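Local structure of lysine cyclodeaminase (Streptomyces pristinaespiralis, 5YU3) at residues 16-21 with 320-325; 9-14 with 313-318; 25-30 with 118-123. The protein catalyses the NAD-dependent cyclodeamination of L-lysine, probably to L-pipecolic acid with release of ammonia, and also recognises L-ornithine and L-2,4-diaminobutyric acid. All coordinates share one frame; numbering follows the deposited sequence.

Interaction 1 of 3, residues 16-21 with 320-325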
loop_
_atom_site.group_PDB
_atom_site.type_symbol
_atom_site.label_atom_id
_atom_site.label_comp_id
_atom_site.label_asym_id
_atom_site.label_seq_id
_atom_site.Cartn_x
_atom_site.Cartn_y
_atom_site.Cartn_z
ATOM N N ALA A 16 22.107 7.351 -16.267
ATOM C CA ALA A 16 23.335 7.384 -17.062
ATOM C C ALA A 16 23.256 8.426 -18.173
ATOM O O ALA A 16 24.221 9.164 -18.403
ATOM C CB ALA A 16 23.638 6.000 -17.645
ATOM N N ALA A 17 22.116 8.500 -18.878
ATOM C CA ALA A 17 21.999 9.439 -19.990
ATOM C C ALA A 17 21.952 10.883 -19.505
ATOM O O ALA A 17 22.578 11.776 -20.096
ATOM C CB ALA A 17 20.747 9.124 -20.811
ATOM N N VAL A 18 21.174 11.131 -18.452
ATOM C CA VAL A 18 20.943 12.482 -17.957
ATOM C C VAL A 18 22.103 12.946 -17.080
ATOM O O VAL A 18 22.465 14.128 -17.097
ATOM C CB VAL A 18 19.604 12.515 -17.193
ATOM C CG1 VAL A 18 19.416 13.832 -16.472
ATOM C CG2 VAL A 18 18.418 12.268 -18.160
ATOM N N GLY A 19 22.713 12.035 -16.347
ATOM C CA GLY A 19 23.789 12.345 -15.414
ATOM C C GLY A 19 23.268 12.608 -14.016
ATOM O O GLY A 19 22.169 13.119 -13.816
ATOM N N ARG A 20 24.085 12.239 -13.027
ATOM C CA ARG A 20 23.668 12.373 -11.627
ATOM C C ARG A 20 23.389 13.824 -11.257
ATOM O O ARG A 20 22.393 14.121 -10.584
ATOM C CB ARG A 20 24.727 11.803 -10.694
ATOM C CG ARG A 20 24.987 10.321 -10.854
ATOM C CD ARG A 20 26.105 9.879 -9.915
ATOM N NE ARG A 20 26.537 8.503 -10.171
ATOM C CZ ARG A 20 27.707 8.014 -9.784
ATOM N NH1 ARG A 20 28.552 8.791 -9.122
ATOM N NH2 ARG A 20 28.040 6.760 -10.074
ATOM N N ASP A 21 24.272 14.744 -11.659
ATOM C CA ASP A 21 24.108 16.140 -11.255
ATOM C C ASP A 21 22.816 16.717 -11.810
ATOM O O ASP A 21 22.023 17.337 -11.083
ATOM C CB ASP A 21 25.292 16.985 -11.730
ATOM C CG ASP A 21 26.558 16.755 -10.919
ATOM O OD1 ASP A 21 26.539 15.992 -9.931
ATOM O OD2 ASP A 21 27.598 17.342 -11.304
ATOM N N ALA A 320 9.739 8.431 -20.870
ATOM C CA ALA A 320 8.820 8.577 -21.996
ATOM C C ALA A 320 9.520 9.201 -23.198
ATOM O O ALA A 320 9.314 8.770 -24.339
ATOM C CB ALA A 320 7.616 9.424 -21.585
ATOM N N GLU A 321 10.331 10.232 -22.948
ATOM C CA GLU A 321 11.129 10.876 -23.986
ATOM C C GLU A 321 11.982 9.868 -24.748
ATOM O O GLU A 321 12.159 9.981 -25.969
ATOM C CB GLU A 321 12.018 11.922 -23.315
ATOM C CG GLU A 321 12.515 13.059 -24.157
ATOM C CD GLU A 321 13.574 13.843 -23.405
ATOM O OE1 GLU A 321 13.370 14.094 -22.193
ATOM O OE2 GLU A 321 14.617 14.175 -24.010
ATOM N N ARG A 322 12.531 8.887 -24.037
ATOM C CA ARG A 322 13.469 7.921 -24.595
ATOM C C ARG A 322 12.826 6.582 -24.910
ATOM O O ARG A 322 13.536 5.641 -25.284
ATOM C CB ARG A 322 14.633 7.719 -23.626
ATOM C CG ARG A 322 15.427 8.990 -23.411
ATOM C CD ARG A 322 16.394 8.886 -22.234
ATOM N NE ARG A 322 17.430 9.909 -22.378
ATOM C CZ ARG A 322 17.288 11.164 -21.984
ATOM N NH1 ARG A 322 16.158 11.555 -21.391
ATOM N NH2 ARG A 322 18.276 12.029 -22.178
ATOM N N ASP A 323 11.509 6.476 -24.754
ATOM C CA ASP A 323 10.770 5.240 -25.021
ATOM C C ASP A 323 11.368 4.049 -24.274
ATOM O O ASP A 323 11.505 2.947 -24.816
ATOM C CB ASP A 323 10.698 4.968 -26.532
ATOM C CG ASP A 323 9.611 3.971 -26.886
ATOM O OD1 ASP A 323 8.594 3.925 -26.157
ATOM O OD2 ASP A 323 9.775 3.223 -27.873
ATOM N N LEU A 324 11.739 4.270 -23.012
ATOM C CA LEU A 324 12.311 3.231 -22.172
ATOM C C LEU A 324 11.214 2.437 -21.452
ATOM O O LEU A 324 10.072 2.877 -21.332
ATOM C CB LEU A 324 13.270 3.842 -21.146
ATOM C CG LEU A 324 14.566 4.408 -21.747
ATOM C CD1 LEU A 324 15.327 5.242 -20.714
ATOM C CD2 LEU A 324 15.441 3.284 -22.275
ATOM N N GLY A 325 11.582 1.251 -20.975
ATOM C CA GLY A 325 10.683 0.413 -20.209
ATOM C C GLY A 325 9.935 -0.585 -21.075
ATOM O O GLY A 325 10.033 -0.595 -22.307
#

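Interaction 2 of 3, residues 9-14 with 313-318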
loop_
_atom_site.group_PDB
_atom_site.type_symbol
_atom_site.label_atom_id
_atom_site.label_comp_id
_atom_site.label_asym_id
_atom_site.label_seq_id
_atom_site.Cartn_x
_atom_site.Cartn_y
_atom_site.Cartn_z
ATOM N N ARG A 9 17.187 -1.744 -15.210
ATOM C CA ARG A 9 18.022 -1.338 -16.335
ATOM C C ARG A 9 17.556 -0.003 -16.904
ATOM O O ARG A 9 18.375 0.878 -17.193
ATOM C CB ARG A 9 18.004 -2.441 -17.399
ATOM C CG ARG A 9 18.414 -1.994 -18.789
ATOM C CD ARG A 9 19.922 -1.904 -18.916
ATOM N NE ARG A 9 20.334 -1.592 -20.286
ATOM C CZ ARG A 9 21.585 -1.297 -20.631
ATOM N NH1 ARG A 9 22.538 -1.285 -19.707
ATOM N NH2 ARG A 9 21.882 -1.017 -21.893
ATOM N N ASP A 10 16.238 0.188 -17.017
ATOM C CA ASP A 10 15.712 1.447 -17.530
ATOM C C ASP A 10 16.029 2.606 -16.592
ATOM O O ASP A 10 16.404 3.691 -17.045
ATOM C CB ASP A 10 14.206 1.330 -17.747
ATOM C CG ASP A 10 13.846 0.231 -18.730
ATOM O OD1 ASP A 10 14.274 0.312 -19.895
ATOM O OD2 ASP A 10 13.140 -0.716 -18.333
ATOM N N VAL A 11 15.871 2.403 -15.281
ATOM C CA VAL A 11 16.232 3.456 -14.337
ATOM C C VAL A 11 17.721 3.774 -14.440
ATOM O O VAL A 11 18.120 4.945 -14.450
ATOM C CB VAL A 11 15.824 3.053 -12.907
ATOM C CG1 VAL A 11 16.442 3.988 -11.900
ATOM C CG2 VAL A 11 14.292 3.059 -12.787
ATOM N N ALA A 12 18.561 2.743 -14.546
ATOM C CA ALA A 12 19.996 2.963 -14.719
ATOM C C ALA A 12 20.292 3.767 -15.984
ATOM O O ALA A 12 21.160 4.649 -15.982
ATOM C CB ALA A 12 20.723 1.617 -14.752
ATOM N N GLU A 13 19.565 3.496 -17.065
ATOM C CA GLU A 13 19.839 4.209 -18.307
ATOM C C GLU A 13 19.377 5.653 -18.228
ATOM O O GLU A 13 20.010 6.532 -18.820
ATOM C CB GLU A 13 19.190 3.486 -19.484
ATOM C CG GLU A 13 19.871 2.160 -19.810
ATOM C CD GLU A 13 21.307 2.353 -20.258
ATOM O OE1 GLU A 13 21.512 2.662 -21.453
ATOM O OE2 GLU A 13 22.226 2.211 -19.421
ATOM N N VAL A 14 18.294 5.928 -17.496
ATOM C CA VAL A 14 17.877 7.315 -17.313
ATOM C C VAL A 14 18.967 8.104 -16.601
ATOM O O VAL A 14 19.344 9.200 -17.031
ATOM C CB VAL A 14 16.541 7.392 -16.551
ATOM C CG1 VAL A 14 16.301 8.824 -16.073
ATOM C CG2 VAL A 14 15.383 6.951 -17.460
ATOM N N GLU A 313 7.606 11.416 -11.376
ATOM C CA GLU A 313 7.264 12.181 -12.573
ATOM C C GLU A 313 8.515 12.559 -13.355
ATOM O O GLU A 313 8.516 12.534 -14.590
ATOM C CB GLU A 313 6.476 13.431 -12.192
ATOM C CG GLU A 313 5.855 14.169 -13.366
ATOM C CD GLU A 313 4.720 13.393 -14.020
ATOM O OE1 GLU A 313 4.153 12.487 -13.367
ATOM O OE2 GLU A 313 4.391 13.699 -15.189
ATOM N N VAL A 314 9.595 12.911 -12.652
ATOM C CA VAL A 314 10.834 13.259 -13.341
ATOM C C VAL A 314 11.376 12.055 -14.105
ATOM O O VAL A 314 11.815 12.178 -15.258
ATOM C CB VAL A 314 11.870 13.805 -12.342
ATOM C CG1 VAL A 314 13.228 13.941 -13.028
ATOM C CG2 VAL A 314 11.398 15.143 -11.788
ATOM N N PHE A 315 11.351 10.876 -13.479
ATOM C CA PHE A 315 11.794 9.662 -14.156
ATOM C C PHE A 315 10.890 9.310 -15.335
ATOM O O PHE A 315 11.376 8.914 -16.398
ATOM C CB PHE A 315 11.842 8.493 -13.172
ATOM C CG PHE A 315 13.130 8.400 -12.412
ATOM C CD1 PHE A 315 14.226 7.755 -12.962
ATOM C CD2 PHE A 315 13.258 8.986 -11.164
ATOM C CE1 PHE A 315 15.423 7.670 -12.262
ATOM C CE2 PHE A 315 14.455 8.911 -10.460
ATOM C CZ PHE A 315 15.540 8.252 -11.016
ATOM N N LEU A 316 9.571 9.410 -15.160
ATOM C CA LEU A 316 8.672 9.027 -16.249
ATOM C C LEU A 316 8.789 9.978 -17.431
ATOM O O LEU A 316 8.645 9.551 -18.584
ATOM C CB LEU A 316 7.225 8.981 -15.756
ATOM C CG LEU A 316 6.916 7.906 -14.720
ATOM C CD1 LEU A 316 5.421 7.871 -14.435
ATOM C CD2 LEU A 316 7.430 6.538 -15.166
ATOM N N GLU A 317 9.029 11.268 -17.173
ATOM C CA GLU A 317 9.250 12.210 -18.267
ATOM C C GLU A 317 10.476 11.819 -19.082
ATOM O O GLU A 317 10.432 11.791 -20.319
ATOM C CB GLU A 317 9.398 13.630 -17.717
ATOM C CG GLU A 317 8.087 14.243 -17.239
ATOM C CD GLU A 317 8.283 15.589 -16.571
ATOM O OE1 GLU A 317 9.422 16.087 -16.575
ATOM O OE2 GLU A 317 7.297 16.136 -16.033
ATOM N N ALA A 318 11.583 11.514 -18.400
ATOM C CA ALA A 318 12.798 11.110 -19.104
ATOM C C ALA A 318 12.610 9.770 -19.804
ATOM O O ALA A 318 13.072 9.586 -20.937
ATOM C CB ALA A 318 13.980 11.054 -18.133
#

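Interaction 3 of 3, residues 25-30 with 118-123. With NAD (nicotinamide-adenine-dinucleotide), chain F; PRO (proline), chain G.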
loop_
_atom_site.group_PDB
_atom_site.type_symbol
_atom_site.label_atom_id
_atom_site.label_comp_id
_atom_site.label_asym_id
_atom_site.label_seq_id
_atom_site.Cartn_x
_atom_site.Cartn_y
_atom_site.Cartn_z
ATOM N N ARG A 25 19.454 17.860 -9.823
ATOM C CA ARG A 25 18.972 19.234 -9.939
ATOM C C ARG A 25 17.517 19.281 -10.390
ATOM O O ARG A 25 16.738 20.107 -9.891
ATOM C CB ARG A 25 19.846 20.033 -10.905
ATOM C CG ARG A 25 21.173 20.490 -10.278
ATOM C CD ARG A 25 21.843 21.600 -11.081
ATOM N NE ARG A 25 23.093 22.040 -10.460
ATOM C CZ ARG A 25 24.286 21.540 -10.767
ATOM N NH1 ARG A 25 24.383 20.589 -11.698
ATOM N NH2 ARG A 25 25.379 21.989 -10.156
ATOM N N ARG A 26 17.129 18.409 -11.332
ATOM C CA ARG A 26 15.729 18.364 -11.748
ATOM C C ARG A 26 14.820 18.051 -10.570
ATOM O O ARG A 26 13.760 18.667 -10.420
ATOM C CB ARG A 26 15.511 17.323 -12.850
ATOM C CG ARG A 26 16.125 17.689 -14.185
ATOM C CD ARG A 26 15.724 16.686 -15.283
ATOM N NE ARG A 26 16.553 16.851 -16.473
ATOM C CZ ARG A 26 16.483 16.076 -17.548
ATOM N NH1 ARG A 26 15.622 15.059 -17.588
ATOM N NH2 ARG A 26 17.283 16.311 -18.586
ATOM N N ILE A 27 15.220 17.098 -9.726
ATOM C CA ILE A 27 14.371 16.713 -8.600
ATOM C C ILE A 27 14.357 17.808 -7.537
ATOM O O ILE A 27 13.307 18.094 -6.945
ATOM C CB ILE A 27 14.816 15.349 -8.038
ATOM C CG1 ILE A 27 14.547 14.262 -9.096
ATOM C CG2 ILE A 27 14.056 15.004 -6.746
ATOM C CD1 ILE A 27 15.196 12.922 -8.807
ATOM N N ILE A 28 15.503 18.454 -7.291
ATOM C CA ILE A 28 15.515 19.614 -6.400
ATOM C C ILE A 28 14.539 20.680 -6.897
ATOM O O ILE A 28 13.728 21.209 -6.128
ATOM C CB ILE A 28 16.939 20.180 -6.262
ATOM C CG1 ILE A 28 17.819 19.225 -5.448
ATOM C CG2 ILE A 28 16.897 21.596 -5.643
ATOM C CD1 ILE A 28 19.315 19.555 -5.525
ATOM N N ASP A 29 14.594 21.007 -8.193
ATOM C CA ASP A 29 13.730 22.062 -8.722
ATOM C C ASP A 29 12.256 21.676 -8.629
ATOM O O ASP A 29 11.410 22.497 -8.252
ATOM C CB ASP A 29 14.095 22.375 -10.177
ATOM C CG ASP A 29 15.450 23.068 -10.313
ATOM O OD1 ASP A 29 15.951 23.632 -9.319
ATOM O OD2 ASP A 29 16.016 23.049 -11.424
ATOM N N ARG A 30 11.930 20.430 -8.967
ATOM C CA ARG A 30 10.531 20.010 -8.934
ATOM C C ARG A 30 10.005 19.956 -7.507
ATOM O O ARG A 30 8.856 20.340 -7.243
ATOM C CB ARG A 30 10.386 18.650 -9.612
ATOM C CG ARG A 30 10.838 18.678 -11.046
ATOM C CD ARG A 30 9.830 19.405 -11.902
ATOM N NE ARG A 30 8.798 18.472 -12.295
ATOM C CZ ARG A 30 8.826 17.761 -13.415
ATOM N NH1 ARG A 30 9.837 17.890 -14.271
ATOM N NH2 ARG A 30 7.841 16.921 -13.675
ATOM N N THR A 118 14.257 7.033 -3.977
ATOM C CA THR A 118 14.171 7.442 -2.571
ATOM C C THR A 118 15.426 8.211 -2.167
ATOM O O THR A 118 15.349 9.284 -1.553
ATOM C CB THR A 118 13.970 6.225 -1.652
ATOM O OG1 THR A 118 12.682 5.634 -1.897
ATOM C CG2 THR A 118 14.039 6.637 -0.161
ATOM N N ALA A 119 16.595 7.688 -2.543
ATOM C CA ALA A 119 17.847 8.362 -2.203
ATOM C C ALA A 119 17.916 9.738 -2.850
ATOM O O ALA A 119 18.371 10.702 -2.225
ATOM C CB ALA A 119 19.040 7.496 -2.626
ATOM N N LEU A 120 17.454 9.854 -4.103
ATOM C CA LEU A 120 17.487 11.133 -4.799
ATOM C C LEU A 120 16.587 12.161 -4.124
ATOM O O LEU A 120 17.016 13.292 -3.865
ATOM C CB LEU A 120 17.071 10.953 -6.263
ATOM C CG LEU A 120 18.064 10.138 -7.097
ATOM C CD1 LEU A 120 17.530 9.930 -8.525
ATOM C CD2 LEU A 120 19.435 10.802 -7.134
ATOM N N ARG A 121 15.315 11.812 -3.876
ATOM C CA ARG A 121 14.416 12.847 -3.364
ATOM C C ARG A 121 14.703 13.174 -1.900
ATOM O O ARG A 121 14.339 14.265 -1.436
ATOM C CB ARG A 121 12.935 12.458 -3.585
ATOM C CG ARG A 121 12.442 11.134 -2.991
ATOM C CD ARG A 121 12.307 11.211 -1.466
ATOM N NE ARG A 121 11.162 10.478 -0.942
ATOM C CZ ARG A 121 11.020 10.123 0.333
ATOM N NH1 ARG A 121 11.980 10.397 1.228
ATOM N NH2 ARG A 121 9.917 9.477 0.717
ATOM N N THR A 122 15.352 12.262 -1.176
ATOM C CA THR A 122 15.714 12.527 0.213
ATOM C C THR A 122 16.890 13.493 0.290
ATOM O O THR A 122 16.893 14.413 1.121
ATOM C CB THR A 122 16.030 11.211 0.925
ATOM O OG1 THR A 122 14.900 10.341 0.798
ATOM C CG2 THR A 122 16.303 11.425 2.410
ATOM N N GLY A 123 17.891 13.303 -0.575
ATOM C CA GLY A 123 18.916 14.323 -0.728
ATOM C C GLY A 123 18.335 15.644 -1.188
ATOM O O GLY A 123 18.689 16.708 -0.668
HETATM P PA NAD F . 22.086 2.538 5.739
HETATM O O1A NAD F . 21.950 1.242 6.476
HETATM O O2A NAD F . 22.609 2.546 4.316
HETATM O O5B NAD F . 23.086 3.484 6.572
HETATM C C5B NAD F . 22.823 3.763 7.953
HETATM C C4B NAD F . 24.179 3.945 8.619
HETATM O O4B NAD F . 23.987 4.400 9.961
HETATM C C3B NAD F . 24.941 2.620 8.726
HETATM O O3B NAD F . 26.206 2.719 8.037
HETATM C C2B NAD F . 25.137 2.430 10.221
HETATM O O2B NAD F . 26.388 1.845 10.573
HETATM C C1B NAD F . 25.056 3.854 10.725
HETATM N N9A NAD F . 24.745 4.033 12.159
HETATM C C8A NAD F . 23.920 3.299 12.942
HETATM N N7A NAD F . 23.891 3.815 14.213
HETATM C C5A NAD F . 24.708 4.894 14.224
HETATM C C6A NAD F . 25.153 5.899 15.208
HETATM N N6A NAD F . 24.699 5.872 16.484
HETATM N N1A NAD F . 26.003 6.861 14.783
HETATM C C2A NAD F . 26.477 6.929 13.525
HETATM N N3A NAD F . 26.130 6.041 12.580
HETATM C C4A NAD F . 25.264 5.030 12.870
HETATM O O3 NAD F . 20.630 3.259 5.776
HETATM P PN NAD F . 20.176 4.572 4.983
HETATM O O1N NAD F . 21.356 5.512 4.890
HETATM O O2N NAD F . 19.453 4.131 3.728
HETATM O O5D NAD F . 19.053 5.186 5.963
HETATM C C5D NAD F . 19.436 5.858 7.164
HETATM C C4D NAD F . 18.183 6.413 7.840
HETATM O O4D NAD F . 17.507 7.306 6.955
HETATM C C3D NAD F . 17.182 5.319 8.171
HETATM O O3D NAD F . 16.542 5.643 9.425
HETATM C C2D NAD F . 16.154 5.445 7.069
HETATM O O2D NAD F . 14.885 4.873 7.414
HETATM C C1D NAD F . 16.123 6.952 6.918
HETATM N N1N NAD F . 15.527 7.441 5.681
HETATM C C2N NAD F . 14.870 8.608 5.726
HETATM C C3N NAD F . 14.272 9.137 4.590
HETATM C C7N NAD F . 13.568 10.449 4.691
HETATM O O7N NAD F . 12.847 10.825 3.790
HETATM N N7N NAD F . 13.793 11.210 5.776
HETATM C C4N NAD F . 14.387 8.465 3.369
HETATM C C5N NAD F . 15.103 7.269 3.352
HETATM C C6N NAD F . 15.678 6.773 4.523
HETATM N N PRO G . 11.166 6.831 5.552
HETATM C CA PRO G . 11.553 6.283 4.146
HETATM C C PRO G . 10.764 7.033 3.037
HETATM O O PRO G . 10.761 6.438 1.944
HETATM C CB PRO G . 11.263 5.039 4.228
HETATM C CG PRO G . 11.650 4.668 5.752
HETATM C CD PRO G . 11.794 5.788 6.387
HETATM O OXT PRO G . 10.205 8.177 3.192
#

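Interaction 1 of 3, residues 16-21 with 320-325
The guanidinium of Arg322 lies against two small apolar side chains, Ala17 and Val18, at the end of helix 8-18. Val18 CG2 comes over one face of the flat group, 4.0 Å from Arg322 NH1 and 4.1 Å from Arg322 CZ. Ala17 contributes its single methyl at an oblique angle, with Ala17 CB 3.8 Å from Arg322 NE. The torsions explain how the arginine gets there. CG stands anti to the carbonyl carbon (chi1 -63°), the chain then runs out extended as far as NE, and a final turn (chi4 84°) swings the planar group well out of line with the chain, so that it can present a face to the valine. Val18 places its CG1 anti to the backbone N (chi1 171°), which leaves CG2 as the branch available to the arginine. The contact is thin, burying 102 Å² over both sides, and it is all van der Waals; the charge finds a partner within its own segment, where Arg322 NH1 is 3.9 Å from Glu321 OE1, a long salt bridge. An alanine in place of Arg322 would probably uncover the methyls of Ala17 and Val18 and leave Glu321 without this charged mate. Since all three touching residues also meet a crystal neighbour, the exact arginine pose may owe something to the lattice. Immediately afterwards Asp323, with positive phi, closes helix 305-321 in a Schellman motif. Val18 also packs on Leu23 and Arg26 of helix 20-39, while Leu324 rests on Asp10 and Val14 of helix 8-18 just before strand 326-328.

Interaction 2 of 3, residues 9-14 with 313-318
Val14 is the main bump on helix 8-18, and its CG1 methyl fits the notch that Phe315 and Ala318 form one turn apart on helix 305-321. Val14 CG1 is 3.8 Å from Ala318 CB on one flank and 3.9 Å from Phe315 CD1 on the other. The notch exists because Ala318 is short: the CA atoms of Val14 and Ala318 approach to 6.6 Å, the nearest backbone pair of the two segments. A reciprocal fit follows. Phe315, its CG beside the backbone N (chi1 -86°), reaches towards helix 8-18 and brings CE1 to 3.8 Å from Val11 CG1, while Val14 CG1 lies 4.1 Å from the same CE1. The ring corner is thus received by two valines, each meeting it obliquely. All four touching residues are buried and the contact is wholly apolar. The axes of 9-14 and 313-318 cross at 86° with a closest approach of 10.4 Å. Leu116 and Leu120 of helix 115-133, Leu23, and Met112 of strand 108-113 continue the packing around the ring. This is orthogonal helix packing beside the mixed sheet, where the chain, back from its Rossmann-type parallel sheet, rejoins the N-terminal part of the fold.

Interaction 3 of 3, residues 25-30 with 118-123
Ile27 drives its longer branch against the side of Leu120, and the two side chains cross at about a right angle. Ile27 CD1 touches Leu120 at two points, lying 3.7 Å from Leu120 CB and 3.8 Å from Leu120 CD1. The other branch, Ile27 CG2, rests on the backbone of the next residue, 4.0 Å from Arg121 CA. Arg121 turns its head away from helix 20-39: CG lies between the backbone N and the carbonyl carbon (chi1 57°), and further bends carry the guanidinium to the ligands. There Arg121 NH2 donates to the carboxylate of the bound proline, 2.8 Å to PRO OXT and fairly straight at 154°. Arg121 NH1 reaches the nicotinamide amide, 2.7 Å to NAD O7N, but the 128° angle makes this bond weak. The same NH1 also donates to Thr122 OG1, which is tilted out of the guanidinium plane; that hydroxyl in turn gives its proton to Thr118 O at 2.6 Å. Thr118 O takes the Thr122 backbone N from the opposite face. Arg121 NE is paired with Asp308, so the group is gripped along its length, and Lys77 also bonds the proline. Thr122 OG1 sits 3.2 Å from NAD C4N, the carbon that exchanges hydride in nicotinamide chemistry. One side of helix 115-133 is therefore packed apolar against helix 20-39, while another arranges polar groups to hold proline, the expected product from L-ornithine, beside the nicotinamide.

Overall arrangement
Interactions 1 and 2 both join helix 8-18 to helix 305-321 and have centres about 5 Å apart, yet they differ in depth: 9-14 with 313-318 is buried and purely apolar, whereas 16-21 with 320-325 is a surface contact in which methyls lie under a charged group. Interaction 3, also buried, is nested inside the chain loop closed by the other two and is the one that includes ligand-binding residues. Direct contacts tie it to both. Phe315 meets Leu120 and Glu317 forms a salt bridge with Arg30, linking interactions 2 and 3, while Val18 of interaction 1 packs on Arg26. Chemistry thus runs from a partly exposed arginine at the surface through an apolar interior to the polar pocket.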